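Local atomic coordinates of hypothetical protein HI1333 (PDB entry 1JO0), a protein that is of unknown detailed function but probably binds RNA through its CRS1/YhbY (CRM) domain. Residues E38-A52 with H80-I93. Sequence-based numbering, arbitrary orientation. Where two conformers were deposited one is given.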
ATOM      1  N   GLU A  38      -4.114   7.637   2.804  1.00 18.30           N
ATOM      2  CA  GLU A  38      -5.531   7.419   3.120  1.00 18.64           C
ATOM      3  C   GLU A  38      -6.450   7.721   1.945  1.00 18.71           C
ATOM      4  O   GLU A  38      -7.349   6.973   1.647  1.00 19.17           O
ATOM      5  CB  GLU A  38      -5.959   8.344   4.251  1.00 20.37           C
ATOM      6  CG  GLU A  38      -5.702   7.773   5.588  1.00 26.49           C
ATOM      7  CD  GLU A  38      -6.607   6.591   5.958  1.00 28.51           C
ATOM      8  OE1 GLU A  38      -6.121   5.767   6.736  1.00 28.99           O
ATOM      9  OE2 GLU A  38      -7.766   6.471   5.521  1.00 27.12           O
ATOM     10  N   ASN A  39      -6.198   8.845   1.284  1.00 18.74           N
ATOM     11  CA  ASN A  39      -6.979   9.271   0.148  1.00 19.40           C
ATOM     12  C   ASN A  39      -6.919   8.204  -0.927  1.00 18.86           C
ATOM     13  O   ASN A  39      -7.890   7.826  -1.567  1.00 19.78           O
ATOM     14  CB  ASN A  39      -6.477  10.617  -0.345  1.00 22.08           C
ATOM     15  CG  ASN A  39      -7.284  11.110  -1.531  1.00 22.10           C
ATOM     16  OD1 ASN A  39      -8.501  11.301  -1.468  1.00 23.38           O
ATOM     17  ND2 ASN A  39      -6.592  11.339  -2.631  1.00 27.57           N
ATOM     18  N   ALA A  40      -5.714   7.732  -1.210  1.00 17.58           N
ATOM     19  CA  ALA A  40      -5.479   6.745  -2.250  1.00 16.83           C
ATOM     20  C   ALA A  40      -6.151   5.415  -1.940  1.00 15.31           C
ATOM     21  O   ALA A  40      -6.789   4.788  -2.779  1.00 16.63           O
ATOM     22  CB  ALA A  40      -3.973   6.592  -2.441  1.00 18.75           C
ATOM     23  N   LEU A  41      -6.061   4.940  -0.702  1.00 15.12           N
ATOM     24  CA  LEU A  41      -6.774   3.764  -0.272  1.00 14.93           C
ATOM     25  C   LEU A  41      -8.268   3.922  -0.463  1.00 16.42           C
ATOM     26  O   LEU A  41      -8.955   3.018  -0.943  1.00 16.53           O
ATOM     27  CB  LEU A  41      -6.489   3.394   1.171  1.00 15.31           C
ATOM     28  CG  LEU A  41      -5.092   2.857   1.477  1.00 14.50           C
ATOM     29  CD1 LEU A  41      -4.880   2.807   2.998  1.00 17.42           C
ATOM     30  CD2 LEU A  41      -4.828   1.496   0.873  1.00 15.33           C
ATOM     31  N   ASN A  42      -8.805   5.063  -0.076  1.00 17.18           N
ATOM     32  CA  ASN A  42     -10.225   5.326  -0.188  1.00 17.51           C
ATOM     33  C   ASN A  42     -10.720   5.238  -1.621  1.00 18.31           C
ATOM     34  O   ASN A  42     -11.750   4.597  -1.855  1.00 22.17           O
ATOM     35  CB  ASN A  42     -10.573   6.699   0.369  0.65 19.10           C
ATOM     36  CG  ASN A  42     -10.654   6.641   1.886  0.65 19.49           C
ATOM     37  OD1 ASN A  42     -10.778   5.564   2.473  0.65 22.17           O
ATOM     38  ND2 ASN A  42     -10.566   7.858   2.378  0.65 23.20           N
ATOM     39  N   HIS A  43      -9.989   5.899  -2.542  1.00 17.71           N
ATOM     40  CA  HIS A  43     -10.462   5.893  -3.923  1.00 18.19           C
ATOM     41  C   HIS A  43     -10.125   4.606  -4.652  1.00 18.11           C
ATOM     42  O   HIS A  43     -10.916   4.146  -5.477  1.00 18.69           O
ATOM     43  CB  HIS A  43      -9.884   7.072  -4.706  1.00 21.01           C
ATOM     44  CG  HIS A  43     -10.487   8.368  -4.223  1.00 26.87           C
ATOM     45  ND1 HIS A  43     -11.794   8.664  -4.432  1.00 30.91           N
ATOM     46  CD2 HIS A  43      -9.963   9.361  -3.479  1.00 27.97           C
ATOM     47  CE1 HIS A  43     -12.069   9.830  -3.888  1.00 33.65           C
ATOM     48  NE2 HIS A  43     -10.967  10.285  -3.296  1.00 28.98           N
ATOM     49  N   HIS A  44      -8.934   4.033  -4.381  1.00 16.52           N
ATOM     50  CA  HIS A  44      -8.440   2.974  -5.247  1.00 15.63           C
ATOM     51  C   HIS A  44      -8.468   1.568  -4.641  1.00 14.79           C
ATOM     52  O   HIS A  44      -8.429   0.614  -5.437  1.00 16.03           O
ATOM     53  CB  HIS A  44      -6.979   3.249  -5.652  1.00 16.10           C
ATOM     54  CG  HIS A  44      -6.876   4.539  -6.395  1.00 20.78           C
ATOM     55  ND1 HIS A  44      -7.391   4.688  -7.658  1.00 23.05           N
ATOM     56  CD2 HIS A  44      -6.293   5.707  -6.054  1.00 26.58           C
ATOM     57  CE1 HIS A  44      -7.139   5.926  -8.092  1.00 28.20           C
ATOM     58  NE2 HIS A  44      -6.467   6.556  -7.133  1.00 28.77           N
ATOM     59  N   GLU A  45      -8.469   1.454  -3.333  1.00 15.56           N
ATOM     60  CA  GLU A  45      -8.418   0.195  -2.563  1.00 14.51           C
ATOM     61  C   GLU A  45      -7.032  -0.438  -2.661  1.00 14.24           C
ATOM     62  O   GLU A  45      -6.403  -0.686  -1.613  1.00 15.20           O
ATOM     63  CB  GLU A  45      -9.499  -0.809  -3.016  1.00 16.19           C
ATOM     64  CG  GLU A  45     -10.904  -0.326  -2.749  1.00 20.96           C
ATOM     65  CD  GLU A  45     -11.895  -1.406  -3.183  1.00 23.13           C
ATOM     66  OE1 GLU A  45     -11.877  -1.780  -4.365  1.00 22.55           O
ATOM     67  OE2 GLU A  45     -12.678  -1.904  -2.343  1.00 35.69           O
ATOM     68  N   LEU A  46      -6.545  -0.721  -3.848  1.00 14.84           N
ATOM     69  CA  LEU A  46      -5.220  -1.288  -4.150  1.00 13.47           C
ATOM     70  C   LEU A  46      -4.307  -0.173  -4.598  1.00 13.60           C
ATOM     71  O   LEU A  46      -4.634   0.505  -5.572  1.00 16.01           O
ATOM     72  CB  LEU A  46      -5.301  -2.322  -5.247  1.00 14.88           C
ATOM     73  CG  LEU A  46      -3.991  -2.995  -5.672  1.00 14.37           C
ATOM     74  CD1 LEU A  46      -3.369  -3.771  -4.519  1.00 16.23           C
ATOM     75  CD2 LEU A  46      -4.241  -3.878  -6.865  1.00 17.29           C
ATOM     76  N   ILE A  47      -3.203   0.024  -3.886  1.00 14.05           N
ATOM     77  CA  ILE A  47      -2.291   1.126  -4.183  1.00 14.33           C
ATOM     78  C   ILE A  47      -0.828   0.663  -4.145  1.00 14.33           C
ATOM     79  O   ILE A  47      -0.475  -0.284  -3.424  1.00 14.83           O
ATOM     80  CB  ILE A  47      -2.486   2.333  -3.225  1.00 15.38           C
ATOM     81  CG1 ILE A  47      -2.037   2.031  -1.794  1.00 15.66           C
ATOM     82  CG2 ILE A  47      -3.937   2.823  -3.300  1.00 19.00           C
ATOM     83  CD1 ILE A  47      -2.021   3.276  -0.932  1.00 18.56           C
ATOM     84  N   LYS A  48      -0.029   1.430  -4.858  1.00 15.78           N
ATOM     85  CA  LYS A  48       1.436   1.348  -4.789  1.00 15.57           C
ATOM     86  C   LYS A  48       1.989   2.651  -4.229  1.00 15.93           C
ATOM     87  O   LYS A  48       1.649   3.717  -4.672  1.00 17.03           O
ATOM     88  CB  LYS A  48       1.992   1.161  -6.170  1.00 19.48           C
ATOM     89  CG  LYS A  48       2.102  -0.234  -6.663  1.00 26.53           C
ATOM     90  CD  LYS A  48       2.897  -0.228  -7.998  1.00 28.68           C
ATOM     91  CE  LYS A  48       2.975  -1.617  -8.473  1.00 23.20           C
ATOM     92  NZ  LYS A  48       3.452  -1.638  -9.863  1.00 20.19           N
ATOM     93  N   VAL A  49       2.866   2.504  -3.234  1.00 16.04           N
ATOM     94  CA  VAL A  49       3.513   3.622  -2.562  1.00 16.47           C
ATOM     95  C   VAL A  49       5.008   3.452  -2.821  1.00 17.55           C
ATOM     96  O   VAL A  49       5.591   2.388  -2.567  1.00 20.89           O
ATOM     97  CB  VAL A  49       3.247   3.627  -1.040  1.00 17.98           C
ATOM     98  CG1 VAL A  49       3.990   4.757  -0.351  1.00 19.80           C
ATOM     99  CG2 VAL A  49       1.758   3.700  -0.774  1.00 19.41           C
ATOM    100  N   LYS A  50       5.640   4.471  -3.370  1.00 18.48           N
ATOM    101  CA  LYS A  50       7.058   4.443  -3.664  1.00 19.63           C
ATOM    102  C   LYS A  50       7.833   4.950  -2.457  1.00 19.89           C
ATOM    103  O   LYS A  50       7.525   6.020  -1.926  1.00 21.26           O
ATOM    104  CB  LYS A  50       7.413   5.267  -4.912  0.50 22.41           C
ATOM    105  CG  LYS A  50       8.818   5.038  -5.442  0.50 22.89           C
ATOM    106  CD  LYS A  50       8.984   5.696  -6.816  0.50 27.44           C
ATOM    107  CE  LYS A  50      10.432   5.791  -7.244  0.50 29.74           C
ATOM    108  NZ  LYS A  50      10.798   4.892  -8.359  0.50 49.74           N
ATOM    109  N   VAL A  51       8.830   4.171  -2.035  1.00 20.49           N
ATOM    110  CA  VAL A  51       9.652   4.463  -0.889  1.00 21.89           C
ATOM    111  C   VAL A  51      11.124   4.364  -1.302  1.00 24.76           C
ATOM    112  O   VAL A  51      11.880   3.494  -0.908  1.00 29.72           O
ATOM    113  CB  VAL A  51       9.342   3.561   0.317  0.59 19.71           C
ATOM    114  CG1 VAL A  51      10.027   4.087   1.568  0.59 22.46           C
ATOM    115  CG2 VAL A  51       7.834   3.458   0.501  0.59 22.64           C
ATOM    116  N   ALA A  52      11.542   5.228  -2.223  1.00 29.61           N
ATOM    117  CA  ALA A  52      12.908   5.114  -2.709  1.00 31.12           C
ATOM    118  C   ALA A  52      13.915   5.647  -1.690  1.00 34.10           C
ATOM    119  O   ALA A  52      13.694   6.456  -0.802  1.00 34.30           O
ATOM    120  CB  ALA A  52      13.077   5.872  -4.025  1.00 32.34           C
ATOM    121  N   HIS A  80      11.676  -0.746  -3.890  1.00 30.90           N
ATOM    122  CA  HIS A  80      11.272   0.515  -3.341  1.00 28.06           C
ATOM    123  C   HIS A  80       9.764   0.704  -3.403  1.00 21.68           C
ATOM    124  O   HIS A  80       9.297   1.814  -3.115  1.00 30.38           O
ATOM    125  CB  HIS A  80      12.010   1.656  -4.073  1.00 33.51           C
ATOM    126  CG  HIS A  80      11.724   1.735  -5.534  1.00 46.28           C
ATOM    127  ND1 HIS A  80      11.768   0.642  -6.376  1.00 52.43           N
ATOM    128  CD2 HIS A  80      11.380   2.774  -6.320  1.00 53.25           C
ATOM    129  CE1 HIS A  80      11.474   1.008  -7.617  1.00 54.31           C
ATOM    130  NE2 HIS A  80      11.230   2.308  -7.609  1.00 56.06           N
ATOM    131  N   ILE A  81       9.004  -0.335  -3.701  1.00 21.21           N
ATOM    132  CA  ILE A  81       7.567  -0.218  -3.874  1.00 20.84           C
ATOM    133  C   ILE A  81       6.878  -1.048  -2.796  1.00 19.96           C
ATOM    134  O   ILE A  81       7.192  -2.227  -2.554  1.00 23.12           O
ATOM    135  CB  ILE A  81       7.096  -0.741  -5.245  1.00 24.34           C
ATOM    136  CG1 ILE A  81       7.720   0.025  -6.408  1.00 29.31           C
ATOM    137  CG2 ILE A  81       5.586  -0.801  -5.371  1.00 28.99           C
ATOM    138  CD1 ILE A  81       7.223   1.445  -6.499  1.00 34.67           C
ATOM    139  N   LEU A  82       5.929  -0.423  -2.158  1.00 17.37           N
ATOM    140  CA  LEU A  82       5.005  -1.068  -1.244  1.00 17.91           C
ATOM    141  C   LEU A  82       3.626  -1.171  -1.885  1.00 16.01           C
ATOM    142  O   LEU A  82       3.058  -0.145  -2.229  1.00 18.95           O
ATOM    143  CB  LEU A  82       4.807  -0.249   0.022  0.53 19.91           C
ATOM    144  CG  LEU A  82       6.033   0.214   0.818  0.53 18.29           C
ATOM    145  CD1 LEU A  82       5.560   0.949   2.061  0.53 18.01           C
ATOM    146  CD2 LEU A  82       6.928  -0.964   1.115  0.53 22.83           C
ATOM    147  N   VAL A  83       3.083  -2.367  -1.983  1.00 15.42           N
ATOM    148  CA  VAL A  83       1.744  -2.560  -2.509  1.00 15.17           C
ATOM    149  C   VAL A  83       0.820  -2.841  -1.320  1.00 14.75           C
ATOM    150  O   VAL A  83       1.120  -3.739  -0.503  1.00 16.05           O
ATOM    151  CB  VAL A  83       1.705  -3.728  -3.496  1.00 16.53           C
ATOM    152  CG1 VAL A  83       0.288  -3.838  -4.065  1.00 17.23           C
ATOM    153  CG2 VAL A  83       2.743  -3.587  -4.631  1.00 19.13           C
ATOM    154  N   LEU A  84      -0.244  -2.077  -1.201  1.00 14.56           N
ATOM    155  CA  LEU A  84      -1.139  -2.102  -0.050  1.00 14.41           C
ATOM    156  C   LEU A  84      -2.591  -2.244  -0.507  1.00 14.25           C
ATOM    157  O   LEU A  84      -2.915  -1.770  -1.611  1.00 15.14           O
ATOM    158  CB  LEU A  84      -1.004  -0.848   0.776  1.00 17.06           C
ATOM    159  CG  LEU A  84       0.359  -0.512   1.347  1.00 21.02           C
ATOM    160  CD1 LEU A  84       0.439   0.950   1.738  1.00 29.94           C
ATOM    161  CD2 LEU A  84       0.609  -1.392   2.539  1.00 28.50           C
ATOM    162  N   TYR A  85      -3.432  -2.806   0.328  1.00 14.82           N
ATOM    163  CA  TYR A  85      -4.845  -2.950  -0.000  1.00 14.18           C
ATOM    164  C   TYR A  85      -5.727  -2.733   1.207  1.00 13.88           C
ATOM    165  O   TYR A  85      -5.453  -3.298   2.270  1.00 15.98           O
ATOM    166  CB  TYR A  85      -5.139  -4.321  -0.607  1.00 14.89           C
ATOM    167  CG  TYR A  85      -6.600  -4.619  -0.820  1.00 14.41           C
ATOM    168  CD1 TYR A  85      -7.280  -4.167  -1.956  1.00 14.73           C
ATOM    169  CD2 TYR A  85      -7.344  -5.366   0.088  1.00 15.54           C
ATOM    170  CE1 TYR A  85      -8.629  -4.457  -2.132  1.00 15.82           C
ATOM    171  CE2 TYR A  85      -8.672  -5.654  -0.094  1.00 15.39           C
ATOM    172  CZ  TYR A  85      -9.320  -5.203  -1.205  1.00 15.75           C
ATOM    173  OH  TYR A  85     -10.642  -5.494  -1.399  1.00 17.96           O
ATOM    174  N   ARG A  86      -6.802  -1.960   1.034  1.00 14.31           N
ATOM    175  CA  ARG A  86      -7.822  -1.902   2.072  1.00 14.64           C
ATOM    176  C   ARG A  86      -9.205  -1.878   1.396  1.00 14.71           C
ATOM    177  O   ARG A  86      -9.354  -1.067   0.469  1.00 15.44           O
ATOM    178  CB  ARG A  86      -7.668  -0.668   2.930  1.00 15.01           C
ATOM    179  CG  ARG A  86      -8.533  -0.648   4.174  1.00 16.89           C
ATOM    180  CD  ARG A  86      -8.264   0.576   5.010  1.00 17.08           C
ATOM    181  NE  ARG A  86      -8.711   1.813   4.407  1.00 18.28           N
ATOM    182  CZ  ARG A  86      -8.329   3.031   4.765  1.00 17.90           C
ATOM    183  NH1 ARG A  86      -7.431   3.226   5.732  1.00 18.74           N
ATOM    184  NH2 ARG A  86      -8.862   4.062   4.111  1.00 21.05           N
ATOM    185  N   PRO A  87     -10.141  -2.703   1.812  1.00 15.33           N
ATOM    186  CA  PRO A  87     -11.437  -2.714   1.133  1.00 15.72           C
ATOM    187  C   PRO A  87     -12.236  -1.455   1.438  1.00 17.81           C
ATOM    188  O   PRO A  87     -12.134  -0.887   2.511  1.00 20.99           O
ATOM    189  CB  PRO A  87     -12.105  -3.970   1.707  1.00 18.11           C
ATOM    190  CG  PRO A  87     -11.502  -4.111   3.072  1.00 17.20           C
ATOM    191  CD  PRO A  87     -10.073  -3.671   2.911  1.00 16.66           C
ATOM    192  N   SER A  88     -13.066  -1.092   0.447  1.00 19.47           N
ATOM    193  CA  SER A  88     -13.973   0.040   0.455  1.00 19.65           C
ATOM    194  C   SER A  88     -15.382  -0.426   0.762  1.00 17.03           C
ATOM    195  O   SER A  88     -15.748  -1.543   0.443  1.00 18.92           O
ATOM    196  CB  SER A  88     -13.990   0.730  -0.951  1.00 23.34           C
ATOM    197  OG  SER A  88     -14.875   1.783  -1.010  1.00 28.82           O
ATOM    198  N   GLU A  89     -16.194   0.447   1.295  1.00 20.08           N
ATOM    199  CA  GLU A  89     -17.616   0.233   1.444  1.00 21.98           C
ATOM    200  C   GLU A  89     -18.304   0.176   0.100  1.00 23.34           C
ATOM    201  O   GLU A  89     -19.397  -0.402   0.066  1.00 29.79           O
ATOM    202  CB  GLU A  89     -18.292   1.324   2.310  1.00 25.28           C
ATOM    203  CG  GLU A  89     -17.613   1.394   3.660  1.00 37.51           C
ATOM    204  CD  GLU A  89     -18.339   2.201   4.702  1.00 51.65           C
ATOM    205  OE1 GLU A  89     -18.167   1.918   5.912  1.00 67.12           O
ATOM    206  OE2 GLU A  89     -19.072   3.111   4.250  1.00 72.41           O
ATOM    207  N   GLU A  90     -17.686   0.709  -0.934  1.00 23.16           N
ATOM    208  CA  GLU A  90     -18.271   0.526  -2.262  1.00 29.40           C
ATOM    209  C   GLU A  90     -17.131  -0.113  -3.069  1.00 24.11           C
ATOM    210  O   GLU A  90     -16.335   0.585  -3.671  1.00 27.55           O
ATOM    211  CB  GLU A  90     -18.828   1.770  -2.962  1.00 33.53           C
ATOM    212  CG  GLU A  90     -19.740   1.451  -4.136  1.00 51.85           C
ATOM    213  CD  GLU A  90     -20.479   2.588  -4.785  1.00 59.27           C
ATOM    214  OE1 GLU A  90     -19.838   3.599  -5.180  1.00 78.78           O
ATOM    215  OE2 GLU A  90     -21.733   2.524  -4.947  1.00 64.52           O
ATOM    216  N   ALA A  91     -17.012  -1.414  -3.017  1.00 23.51           N
ATOM    217  CA  ALA A  91     -15.952  -2.142  -3.693  1.00 20.04           C
ATOM    218  C   ALA A  91     -15.816  -1.707  -5.139  1.00 18.44           C
ATOM    219  O   ALA A  91     -16.755  -1.724  -5.909  1.00 23.24           O
ATOM    220  CB  ALA A  91     -16.118  -3.646  -3.697  1.00 23.72           C
ATOM    221  N   LYS A  92     -14.615  -1.307  -5.498  1.00 19.42           N
ATOM    222  CA  LYS A  92     -14.235  -0.949  -6.862  1.00 20.05           C
ATOM    223  C   LYS A  92     -13.627  -2.180  -7.536  1.00 18.53           C
ATOM    224  O   LYS A  92     -13.898  -2.432  -8.714  1.00 21.84           O
ATOM    225  CB  LYS A  92     -13.303   0.264  -6.918  0.63 21.72           C
ATOM    226  CG  LYS A  92     -13.904   1.578  -6.434  0.63 18.72           C
ATOM    227  CD  LYS A  92     -13.449   1.813  -5.004  0.63 21.24           C
ATOM    228  CE  LYS A  92     -13.777   3.165  -4.453  0.63 21.89           C
ATOM    229  NZ  LYS A  92     -13.430   4.366  -5.240  0.63 32.30           N
ATOM    230  N   ILE A  93     -12.817  -2.931  -6.817  1.00 18.14           N
ATOM    231  CA  ILE A  93     -12.127  -4.092  -7.342  1.00 16.45           C
ATOM    232  C   ILE A  93     -12.815  -5.344  -6.814  1.00 16.32           C
ATOM    233  O   ILE A  93     -13.058  -5.490  -5.627  1.00 18.25           O
ATOM    234  CB  ILE A  93     -10.641  -4.067  -6.934  1.00 18.51           C
ATOM    235  CG1 ILE A  93      -9.891  -2.883  -7.543  1.00 22.30           C
ATOM    236  CG2 ILE A  93      -9.970  -5.397  -7.250  1.00 22.43           C
ATOM    237  CD1 ILE A  93      -8.511  -2.676  -6.954  1.00 24.71           C
TER
HETATM  238  O   HOH W   1     -10.707   1.406   0.391  1.00 22.27           O
HETATM  239  O   HOH W   2     -11.289   2.241   2.967  1.00 32.50           O
HETATM  240  O   HOH W   3     -14.879   5.789  -2.601  0.50 34.48           O
HETATM  241  O   HOH W   4     -13.865   4.168  -0.144  1.00 42.32           O
HETATM  242  O   HOH W   5     -14.052   7.114  -4.686  1.00 38.79           O
HETATM  243  O   HOH W   6     -12.201  -4.593  -3.238  1.00 23.13           O
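E45, just after helix 31-44, reaches into the loop 86-93 and holds it together with one carboxylate. CB and CG pass R86 O, CB also lying 3.9 Å from CE1 of Y85 and CG against CB of S88. Extended beyond CG (chi2 -178°), the chain carries the carboxylate among backbone N-H groups. E45 OE1 accepts from I93 N, 2.9 Å away and nearly along the C-O axis. It also accepts from K92 N, above the carboxylate plane. OE2 turns its anti lone pair to S88 N. A buried glutamate suits this place because three amide hydrogens converge on it and would probably stabilise its negative charge.

Nearby, the flat, many-donor guanidinium of R86 can grip E38 end-on, NH1 to OE1 and NH2 to OE2, both 3.0 Å, while NH1 still reaches T70 O of helix 56-70. L41, branched and apolar, suits the guanidinium face, its CD1 lying over it toward the rim.

Beyond E45, strands 46-51 and 81-85 pair antiparallel mid-sheet. Aliphatic I47, V49, L82 and L84 suit one buried face; helix 56-70 meets V51, L82 and L84 through I62, I63 and I66. L46, V83 and Y85 face helix 5-15 on the other.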